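Local atomic coordinates of polyphosphate kinase (Porphyromonas gingivalis, PDB entry 2O8R), a protein that probably catalyses the reversible transfer of the terminal phosphate of ATP onto a growing chain of inorganic polyphosphate, with magnesium as cofactor. Residues L164-E172 and L217-M227; R342-P350 and D635-I645. The protein carries 3 engineered substitutions. All blocks are in the same frame, centred on the assembly; numbering follows the deposited sequence. Where two conformers were deposited one is given.

Interaction 1 (L164-E172 and L217-M227)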
loop_
_atom_site.group_PDB
_atom_site.type_symbol
_atom_site.label_atom_id
_atom_site.label_comp_id
_atom_site.label_asym_id
_atom_site.label_seq_id
_atom_site.Cartn_x
_atom_site.Cartn_y
_atom_site.Cartn_z
ATOM N N LEU A 164 -22.828 10.368 10.031
ATOM C CA LEU A 164 -23.622 11.360 10.714
ATOM C C LEU A 164 -25.068 11.059 10.412
ATOM O O LEU A 164 -25.479 11.007 9.246
ATOM C CB LEU A 164 -23.273 12.743 10.185
ATOM C CG LEU A 164 -22.392 13.716 10.967
ATOM C CD1 LEU A 164 -21.808 13.149 12.252
ATOM C CD2 LEU A 164 -21.309 14.219 10.041
ATOM N N ALA A 165 -25.840 10.821 11.464
ATOM C CA ALA A 165 -27.285 10.775 11.320
ATOM C C ALA A 165 -27.824 12.158 11.653
ATOM O O ALA A 165 -27.569 12.682 12.737
ATOM C CB ALA A 165 -27.879 9.737 12.220
ATOM N N VAL A 166 -28.542 12.743 10.700
ATOM C CA VAL A 166 -29.094 14.097 10.808
ATOM C C VAL A 166 -30.613 14.051 10.946
ATOM O O VAL A 166 -31.280 13.333 10.206
ATOM C CB VAL A 166 -28.793 14.923 9.525
ATOM C CG1 VAL A 166 -29.376 16.312 9.625
ATOM C CG2 VAL A 166 -27.304 14.997 9.253
ATOM N N ARG A 167 -31.152 14.817 11.891
ATOM C CA ARG A 167 -32.598 14.990 12.038
ATOM C C ARG A 167 -33.045 16.272 11.345
ATOM O O ARG A 167 -32.475 17.338 11.574
ATOM C CB ARG A 167 -32.972 15.058 13.513
ATOM C CG ARG A 167 -34.420 15.374 13.770
ATOM C CD ARG A 167 -34.792 15.048 15.199
ATOM N NE ARG A 167 -34.360 16.077 16.134
ATOM C CZ ARG A 167 -34.478 15.975 17.452
ATOM N NH1 ARG A 167 -35.010 14.882 17.988
ATOM N NH2 ARG A 167 -34.058 16.963 18.235
ATOM N N LEU A 168 -34.077 16.172 10.513
ATOM C CA LEU A 168 -34.551 17.318 9.741
ATOM C C LEU A 168 -36.035 17.662 9.942
ATOM O O LEU A 168 -36.887 16.769 9.988
ATOM C CB LEU A 168 -34.289 17.067 8.259
ATOM C CG LEU A 168 -32.844 16.762 7.891
ATOM C CD1 LEU A 168 -32.784 15.942 6.608
ATOM C CD2 LEU A 168 -32.036 18.048 7.764
ATOM N N LYS A 169 -36.331 18.960 10.049
ATOM C CA LYS A 169 -37.706 19.459 10.012
ATOM C C LYS A 169 -37.841 20.411 8.834
ATOM O O LYS A 169 -36.998 21.283 8.643
ATOM C CB LYS A 169 -38.068 20.162 11.311
ATOM C CG LYS A 169 -39.558 20.259 11.560
ATOM C CD LYS A 169 -39.850 21.361 12.560
ATOM C CE LYS A 169 -41.197 22.000 12.300
ATOM N NZ LYS A 169 -41.232 23.428 12.745
ATOM N N GLU A 170 -38.910 20.247 8.058
ATOM C CA GLU A 170 -39.004 20.814 6.711
ATOM C C GLU A 170 -39.518 22.259 6.648
ATOM O O GLU A 170 -38.988 23.140 7.318
ATOM C CB GLU A 170 -39.882 19.905 5.861
ATOM C CG GLU A 170 -39.469 19.796 4.414
ATOM C CD GLU A 170 -40.237 18.712 3.700
ATOM O OE1 GLU A 170 -40.322 18.771 2.455
ATOM O OE2 GLU A 170 -40.763 17.806 4.388
ATOM N N LYS A 171 -40.531 22.498 5.818
ATOM C CA LYS A 171 -41.184 23.805 5.725
ATOM C C LYS A 171 -42.349 23.887 6.705
ATOM O O LYS A 171 -42.504 24.881 7.418
ATOM C CB LYS A 171 -41.685 24.060 4.296
ATOM C CG LYS A 171 -42.715 25.193 4.164
ATOM C CD LYS A 171 -42.105 26.561 4.462
ATOM C CE LYS A 171 -43.149 27.543 4.958
ATOM N NZ LYS A 171 -42.502 28.720 5.600
ATOM N N GLU A 172 -43.160 22.832 6.720
ATOM C CA GLU A 172 -44.320 22.725 7.602
ATOM C C GLU A 172 -43.918 22.555 9.066
ATOM O O GLU A 172 -43.032 21.757 9.394
ATOM C CB GLU A 172 -45.243 21.579 7.159
ATOM C CG GLU A 172 -44.530 20.292 6.733
ATOM C CD GLU A 172 -44.110 20.293 5.265
ATOM O OE1 GLU A 172 -44.328 21.309 4.567
ATOM O OE2 GLU A 172 -43.552 19.271 4.808
ATOM N N LEU A 217 -24.225 21.701 7.374
ATOM C CA LEU A 217 -25.315 20.815 7.003
ATOM C C LEU A 217 -26.429 21.577 6.296
ATOM O O LEU A 217 -27.122 21.021 5.439
ATOM C CB LEU A 217 -25.860 20.091 8.239
ATOM C CG LEU A 217 -25.032 18.934 8.809
ATOM C CD1 LEU A 217 -25.546 18.522 10.161
ATOM C CD2 LEU A 217 -25.055 17.756 7.860
ATOM N N ASP A 218 -26.566 22.858 6.636
ATOM C CA ASP A 218 -27.557 23.741 6.017
ATOM C C ASP A 218 -27.400 23.905 4.504
ATOM O O ASP A 218 -28.387 24.143 3.817
ATOM C CB ASP A 218 -27.568 25.110 6.691
ATOM C CG ASP A 218 -26.181 25.640 6.939
ATOM O OD1 ASP A 218 -25.530 25.183 7.909
ATOM O OD2 ASP A 218 -25.744 26.515 6.165
ATOM N N VAL A 219 -26.184 23.763 3.978
ATOM C CA VAL A 219 -25.992 23.831 2.524
ATOM C C VAL A 219 -26.356 22.503 1.850
ATOM O O VAL A 219 -26.726 22.464 0.666
ATOM C CB VAL A 219 -24.566 24.331 2.106
ATOM C CG1 VAL A 219 -23.897 25.127 3.232
ATOM C CG2 VAL A 219 -23.679 23.198 1.650
ATOM N N VAL A 220 -26.272 21.426 2.623
ATOM C CA VAL A 220 -26.557 20.083 2.129
ATOM C C VAL A 220 -28.069 19.867 2.106
ATOM O O VAL A 220 -28.616 19.215 1.206
ATOM C CB VAL A 220 -25.844 19.024 3.001
ATOM C CG1 VAL A 220 -26.261 17.620 2.626
ATOM C CG2 VAL A 220 -24.339 19.175 2.870
ATOM N N PHE A 221 -28.748 20.457 3.078
ATOM C CA PHE A 221 -30.194 20.350 3.149
ATOM C C PHE A 221 -30.856 21.731 3.124
ATOM O O PHE A 221 -31.393 22.180 4.140
ATOM C CB PHE A 221 -30.586 19.591 4.416
ATOM C CG PHE A 221 -29.930 18.241 4.546
ATOM C CD1 PHE A 221 -30.472 17.128 3.914
ATOM C CD2 PHE A 221 -28.777 18.081 5.309
ATOM C CE1 PHE A 221 -29.874 15.878 4.038
ATOM C CE2 PHE A 221 -28.180 16.841 5.440
ATOM C CZ PHE A 221 -28.729 15.734 4.797
ATOM N N PRO A 222 -30.825 22.412 1.963
ATOM C CA PRO A 222 -31.345 23.777 1.902
ATOM C C PRO A 222 -32.832 23.893 2.261
ATOM O O PRO A 222 -33.235 24.855 2.911
ATOM C CB PRO A 222 -31.115 24.171 0.442
ATOM C CG PRO A 222 -31.015 22.883 -0.287
ATOM C CD PRO A 222 -30.316 21.976 0.651
ATOM N N GLY A 223 -33.633 22.914 1.860
ATOM C CA GLY A 223 -35.057 22.948 2.138
ATOM C C GLY A 223 -35.477 22.384 3.482
ATOM O O GLY A 223 -36.614 21.930 3.634
ATOM N N TYR A 224 -34.572 22.408 4.457
ATOM C CA TYR A 224 -34.882 21.925 5.804
ATOM C C TYR A 224 -34.240 22.793 6.856
ATOM O O TYR A 224 -33.268 23.496 6.586
ATOM C CB TYR A 224 -34.354 20.510 6.032
ATOM C CG TYR A 224 -34.858 19.462 5.086
ATOM C CD1 TYR A 224 -35.971 18.687 5.402
ATOM C CD2 TYR A 224 -34.208 19.223 3.881
ATOM C CE1 TYR A 224 -36.431 17.716 4.535
ATOM C CE2 TYR A 224 -34.660 18.252 3.008
ATOM C CZ TYR A 224 -35.771 17.501 3.337
ATOM O OH TYR A 224 -36.214 16.535 2.460
ATOM N N GLU A 225 -34.781 22.705 8.064
ATOM C CA GLU A 225 -34.158 23.258 9.251
ATOM C C GLU A 225 -33.412 22.103 9.925
ATOM O O GLU A 225 -34.035 21.175 10.442
ATOM C CB GLU A 225 -35.228 23.836 10.184
ATOM C CG GLU A 225 -34.791 25.049 10.983
ATOM C CD GLU A 225 -34.538 26.264 10.108
ATOM O OE1 GLU A 225 -33.568 27.009 10.380
ATOM O OE2 GLU A 225 -35.307 26.471 9.143
ATOM N N VAL A 226 -32.082 22.147 9.881
ATOM C CA VAL A 226 -31.249 21.066 10.405
ATOM C C VAL A 226 -31.306 21.060 11.928
ATOM O O VAL A 226 -30.776 21.956 12.578
ATOM C CB VAL A 226 -29.777 21.211 9.968
ATOM C CG1 VAL A 226 -29.002 19.993 10.379
ATOM C CG2 VAL A 226 -29.660 21.435 8.466
HETATM N N MSE A 227 -31.942 20.040 12.495
HETATM C CA MSE A 227 -32.234 20.024 13.933
HETATM C C MSE A 227 -31.067 19.605 14.793
HETATM O O MSE A 227 -30.760 20.249 15.791
HETATM C CB MSE A 227 -33.467 19.169 14.229
HETATM C CG MSE A 227 -34.677 19.613 13.419
HETATM SE SE MSE A 227 -35.462 21.333 13.950
HETATM C CE MSE A 227 -34.104 22.668 13.523
#

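Interaction 2 (R342-P350 and D635-I645). Engineered in segment 635-645: T637 (natural residue Ala).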
loop_
_atom_site.group_PDB
_atom_site.type_symbol
_atom_site.label_atom_id
_atom_site.label_comp_id
_atom_site.label_asym_id
_atom_site.label_seq_id
_atom_site.Cartn_x
_atom_site.Cartn_y
_atom_site.Cartn_z
ATOM N N ARG A 342 31.527 -19.263 14.564
ATOM C CA ARG A 342 32.424 -19.235 15.707
ATOM C C ARG A 342 31.689 -19.153 17.050
ATOM O O ARG A 342 32.140 -19.726 18.033
ATOM C CB ARG A 342 33.426 -18.084 15.553
ATOM C CG ARG A 342 34.534 -18.368 14.529
ATOM C CD ARG A 342 35.143 -17.097 13.928
ATOM N NE ARG A 342 35.592 -16.125 14.929
ATOM C CZ ARG A 342 36.320 -15.042 14.658
ATOM N NH1 ARG A 342 36.711 -14.780 13.411
ATOM N NH2 ARG A 342 36.664 -14.217 15.641
ATOM N N LYS A 343 30.559 -18.455 17.080
ATOM C CA LYS A 343 29.850 -18.206 18.332
ATOM C C LYS A 343 28.345 -17.981 18.140
ATOM O O LYS A 343 27.898 -17.589 17.069
ATOM C CB LYS A 343 30.468 -16.985 19.014
ATOM C CG LYS A 343 29.941 -16.697 20.406
ATOM C CD LYS A 343 30.747 -15.611 21.120
ATOM C CE LYS A 343 30.778 -14.307 20.334
ATOM N NZ LYS A 343 31.069 -13.132 21.201
ATOM N N ASP A 344 27.574 -18.237 19.189
ATOM C CA ASP A 344 26.160 -17.916 19.220
ATOM C C ASP A 344 25.956 -16.451 19.494
ATOM O O ASP A 344 26.737 -15.825 20.202
ATOM C CB ASP A 344 25.449 -18.687 20.325
ATOM C CG ASP A 344 25.313 -20.148 20.017
ATOM O OD1 ASP A 344 25.631 -20.545 18.872
ATOM O OD2 ASP A 344 24.887 -20.893 20.927
ATOM N N TYR A 345 24.881 -15.909 18.942
ATOM C CA TYR A 345 24.515 -14.534 19.198
ATOM C C TYR A 345 23.036 -14.415 19.630
ATOM O O TYR A 345 22.173 -15.199 19.231
ATOM C CB TYR A 345 24.865 -13.651 17.986
ATOM C CG TYR A 345 26.357 -13.449 17.783
ATOM C CD1 TYR A 345 27.009 -12.303 18.262
ATOM C CD2 TYR A 345 27.118 -14.404 17.115
ATOM C CE1 TYR A 345 28.389 -12.129 18.084
ATOM C CE2 TYR A 345 28.484 -14.239 16.932
ATOM C CZ TYR A 345 29.113 -13.104 17.408
ATOM O OH TYR A 345 30.473 -12.979 17.206
ATOM N N LEU A 346 22.768 -13.437 20.475
ATOM C CA LEU A 346 21.426 -13.140 20.914
ATOM C C LEU A 346 21.153 -11.719 20.478
ATOM O O LEU A 346 21.908 -10.809 20.809
ATOM C CB LEU A 346 21.382 -13.206 22.429
ATOM C CG LEU A 346 20.189 -13.775 23.162
ATOM C CD1 LEU A 346 19.742 -15.116 22.562
ATOM C CD2 LEU A 346 20.624 -13.931 24.596
ATOM N N ILE A 347 20.090 -11.516 19.720
ATOM C CA ILE A 347 19.738 -10.166 19.308
ATOM C C ILE A 347 18.397 -9.780 19.899
ATOM O O ILE A 347 17.389 -10.457 19.694
ATOM C CB ILE A 347 19.684 -10.041 17.790
ATOM C CG1 ILE A 347 21.049 -10.382 17.169
ATOM C CG2 ILE A 347 19.168 -8.667 17.385
ATOM C CD1 ILE A 347 22.218 -9.566 17.699
ATOM N N HIS A 348 18.405 -8.691 20.646
ATOM C CA HIS A 348 17.221 -8.204 21.315
ATOM C C HIS A 348 16.745 -6.960 20.606
ATOM O O HIS A 348 17.346 -5.886 20.720
ATOM C CB HIS A 348 17.539 -7.885 22.773
ATOM C CG HIS A 348 18.183 -9.019 23.507
ATOM N ND1 HIS A 348 17.477 -10.124 23.931
ATOM C CD2 HIS A 348 19.465 -9.216 23.893
ATOM C CE1 HIS A 348 18.300 -10.956 24.543
ATOM N NE2 HIS A 348 19.511 -10.429 24.534
ATOM N N VAL A 349 15.654 -7.088 19.876
ATOM C CA VAL A 349 15.217 -5.953 19.098
ATOM C C VAL A 349 14.096 -5.186 19.699
ATOM O O VAL A 349 13.195 -5.773 20.301
ATOM C CB VAL A 349 14.711 -6.292 17.678
ATOM C CG1 VAL A 349 15.815 -6.849 16.823
ATOM C CG2 VAL A 349 13.458 -7.207 17.731
ATOM N N PRO A 350 14.348 -3.896 19.802
ATOM C CA PRO A 350 14.360 -2.613 19.154
ATOM C C PRO A 350 15.796 -2.169 19.476
ATOM O O PRO A 350 16.433 -1.511 18.662
ATOM C CB PRO A 350 13.333 -1.798 19.929
ATOM C CG PRO A 350 12.812 -2.723 21.006
ATOM C CD PRO A 350 13.912 -3.717 21.189
ATOM N N ASP A 635 24.690 -21.513 25.249
ATOM C CA ASP A 635 25.807 -20.693 25.678
ATOM C C ASP A 635 25.533 -20.006 27.016
ATOM O O ASP A 635 24.561 -19.262 27.160
ATOM C CB ASP A 635 26.134 -19.664 24.608
ATOM C CG ASP A 635 27.387 -18.895 24.911
ATOM O OD1 ASP A 635 27.423 -18.190 25.945
ATOM O OD2 ASP A 635 28.334 -18.985 24.100
ATOM N N PRO A 636 26.416 -20.243 27.998
ATOM C CA PRO A 636 26.257 -19.761 29.363
ATOM C C PRO A 636 26.174 -18.246 29.479
ATOM O O PRO A 636 25.306 -17.748 30.200
ATOM C CB PRO A 636 27.509 -20.292 30.061
ATOM C CG PRO A 636 27.899 -21.465 29.247
ATOM C CD PRO A 636 27.655 -21.023 27.855
ATOM N N THR A 637 27.037 -17.514 28.774
ATOM C CA THR A 637 26.984 -16.047 28.853
ATOM C C THR A 637 25.682 -15.500 28.257
ATOM O O THR A 637 25.124 -14.523 28.764
ATOM C CB THR A 637 28.196 -15.367 28.199
ATOM O OG1 THR A 637 28.256 -15.741 26.823
ATOM C CG2 THR A 637 29.474 -15.796 28.885
ATOM N N LEU A 638 25.198 -16.142 27.195
ATOM C CA LEU A 638 23.904 -15.789 26.618
ATOM C C LEU A 638 22.763 -16.012 27.611
ATOM O O LEU A 638 21.989 -15.084 27.874
ATOM C CB LEU A 638 23.650 -16.551 25.318
ATOM C CG LEU A 638 24.447 -16.138 24.084
ATOM C CD1 LEU A 638 23.687 -16.538 22.834
ATOM C CD2 LEU A 638 24.697 -14.636 24.074
ATOM N N ARG A 639 22.681 -17.223 28.173
ATOM C CA ARG A 639 21.722 -17.525 29.255
ATOM C C ARG A 639 21.762 -16.526 30.413
ATOM O O ARG A 639 20.725 -16.202 31.006
ATOM C CB ARG A 639 21.970 -18.913 29.838
ATOM C CG ARG A 639 21.123 -20.016 29.268
ATOM C CD ARG A 639 21.096 -21.238 30.191
ATOM N NE ARG A 639 22.366 -21.401 30.889
ATOM C CZ ARG A 639 23.407 -22.084 30.424
ATOM N NH1 ARG A 639 23.348 -22.702 29.251
ATOM N NH2 ARG A 639 24.513 -22.150 31.145
ATOM N N ARG A 640 22.968 -16.064 30.740
ATOM C CA ARG A 640 23.172 -15.133 31.839
ATOM C C ARG A 640 22.573 -13.782 31.483
ATOM O O ARG A 640 21.967 -13.119 32.330
ATOM C CB ARG A 640 24.676 -15.032 32.173
ATOM C CG ARG A 640 25.122 -13.913 33.137
ATOM C CD ARG A 640 24.307 -13.835 34.439
ATOM N NE ARG A 640 23.931 -15.145 34.968
ATOM C CZ ARG A 640 22.906 -15.353 35.791
ATOM N NH1 ARG A 640 22.141 -14.332 36.186
ATOM N NH2 ARG A 640 22.640 -16.585 36.216
ATOM N N GLU A 641 22.718 -13.394 30.219
ATOM C CA GLU A 641 22.222 -12.106 29.754
ATOM C C GLU A 641 20.698 -12.046 29.837
ATOM O O GLU A 641 20.148 -11.059 30.317
ATOM C CB GLU A 641 22.704 -11.837 28.335
ATOM C CG GLU A 641 22.389 -10.451 27.786
ATOM C CD GLU A 641 22.915 -10.276 26.368
ATOM O OE1 GLU A 641 22.611 -11.120 25.502
ATOM O OE2 GLU A 641 23.649 -9.304 26.114
ATOM N N ILE A 642 20.031 -13.111 29.390
ATOM C CA ILE A 642 18.568 -13.162 29.363
ATOM C C ILE A 642 18.013 -12.994 30.768
ATOM O O ILE A 642 17.077 -12.218 31.001
ATOM C CB ILE A 642 18.075 -14.478 28.746
ATOM C CG1 ILE A 642 18.299 -14.453 27.239
ATOM C CG2 ILE A 642 16.603 -14.697 29.017
ATOM C CD1 ILE A 642 18.125 -15.802 26.584
ATOM N N ILE A 643 18.628 -13.698 31.706
ATOM C CA ILE A 643 18.248 -13.594 33.101
ATOM C C ILE A 643 18.511 -12.191 33.621
ATOM O O ILE A 643 17.667 -11.624 34.319
ATOM C CB ILE A 643 18.944 -14.667 33.952
ATOM C CG1 ILE A 643 18.631 -16.038 33.352
ATOM C CG2 ILE A 643 18.436 -14.629 35.362
ATOM C CD1 ILE A 643 19.233 -17.181 34.071
ATOM N N ASP A 644 19.655 -11.614 33.261
ATOM C CA ASP A 644 19.947 -10.240 33.659
ATOM C C ASP A 644 18.777 -9.352 33.243
ATOM O O ASP A 644 18.212 -8.626 34.066
ATOM C CB ASP A 644 21.225 -9.748 32.986
ATOM C CG ASP A 644 22.482 -10.229 33.675
ATOM O OD1 ASP A 644 22.424 -10.619 34.860
ATOM O OD2 ASP A 644 23.545 -10.200 33.028
ATOM N N ILE A 645 18.410 -9.464 31.964
ATOM C CA ILE A 645 17.345 -8.689 31.343
ATOM C C ILE A 645 16.007 -8.905 32.047
ATOM O O ILE A 645 15.348 -7.940 32.468
ATOM C CB ILE A 645 17.254 -9.018 29.835
ATOM C CG1 ILE A 645 18.417 -8.364 29.085
ATOM C CG2 ILE A 645 15.927 -8.559 29.243
ATOM C CD1 ILE A 645 18.792 -9.077 27.819
#

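Interaction 1 (L164-E172 and L217-M227)
L168 fits between two aromatic side chains from 217-227, F221 and Y224, with both its methyls close to each. Its CD1 lies over one face of F221, toward the rim, in a CH-pi contact with 4.1 Å from L168 CD1 to the F221 ring centroid. The same methyl stands farther off above the centre of the Y224 ring, while L168 CB comes within 3.7 Å of Y224 CD1. With CG turned beside the backbone N (chi1 -56°), L168 also lays CD2 against F221 CG, Y224 CB and V226 CG2. On the same side of the strand V166 spreads its two methyls: CG2 meets L217 CD2 tip to tip at 3.8 Å, and CG1 touches V226 CG1 at 3.8 Å. Farther along, E170 crosses Y224 obliquely, CG 3.7 Å from Y224 CE1, the carboxylate plane turned 35° from that of the ring.

V166, L168 and V226 share one face of an antiparallel pairing, covered by L217, F221 and Y224, within the six-stranded mixed sheet of the polyphosphate kinase middle domain, where strand 163-169 runs between 178-183 and 225-235. K169 and E225 form the hydrogen-bonded pair, E225 N to K169 O at 2.7 Å and K169 N to E225 O almost straight. M227 N continues the series to R167 O at 2.9 Å. On the other face, selenomethionine M227 crosses R167 at about a right angle and puts its CB at the guanidinium edge, in plane, while Y177 makes a cation-pi contact with R167.

Beyond this shell, V220 CG1 lies against the opposite face of F221, toward the rim. A type I turn from F221 to Y224 leads the chain into its strand, and V153 and K152 of the second subunit pack on F221 and Y224 respectively.

Interaction 2 (R342-P350 and D635-I645)
D635, at the start of 635-645, slides its side chain past that of D344 in the opposite direction, CB nearest to D344 OD2, and caps the helix that follows. Its OD1 is the N-cap acceptor for L638 N at 3.3 Å and, weakly, for T637 N. The hydroxyl OG1 of T637, an engineered residue, adds a side-chain bond to D635 OD1 at 2.7 Å, from the same carboxylate face as L638 N. The D344 carboxylate is engaged separately, OD1 bonding to T481.

L638 then spreads its methyls along the chain: CD1 packs on D344 CB at 3.7 Å, and CD2 on L346 CB at 4.0 Å. One turn on, E641 stretches out with CG anti to its own backbone N (chi1 -173°), and its OE1 takes a weak hydrogen bond from H348 NE2 at 3.3 Å. That oxygen lies at the imidazole edge, in plane, although the carboxylate is turned 79° from the ring. E641 OE2 meanwhile forms a salt bridge to K689, so each oxygen of the buried carboxylate has a partner. I642 crosses L346 at about a right angle, CG1 meeting L346 CD2 at 3.6 Å. I645 finally lays CD1 over a face of H348, 3.8 Å from I645 CD1 to the ring centroid, a CH-pi contact.

Alternate strand residues L346 and H348 thus meet successive turns of a helix running only 21° from parallel to the strand. This is alpha/beta packing of a helix against a sheet, here joining the two phospholipase D-like C-terminal domains, with H348 about 11 Å, side chain to side chain, from Y474 and H597, two of the predicted ATP-binding residues.

How the interactions relate
The two contacts illustrate how position in a fold sets the chemistry of packing. Interaction 1 joins strands within one middle-domain sheet, through backbone bonds together with apolar packing, and is only partly buried, its F221-Y224 turn meeting the second subunit. Interaction 2 is a buried helix-on-strand contact between two different domains; side chains do the joining, with a weak imidazole-carboxylate bond where interaction 1 has main-chain pairing. Both use a methyl over a ring face, a phenyl ring in one and an imidazole in the other. They share no elements: their centres lie 66 Å apart on opposite sides of the chain's centre, and interaction 2 alone approaches predicted ATP-binding residues.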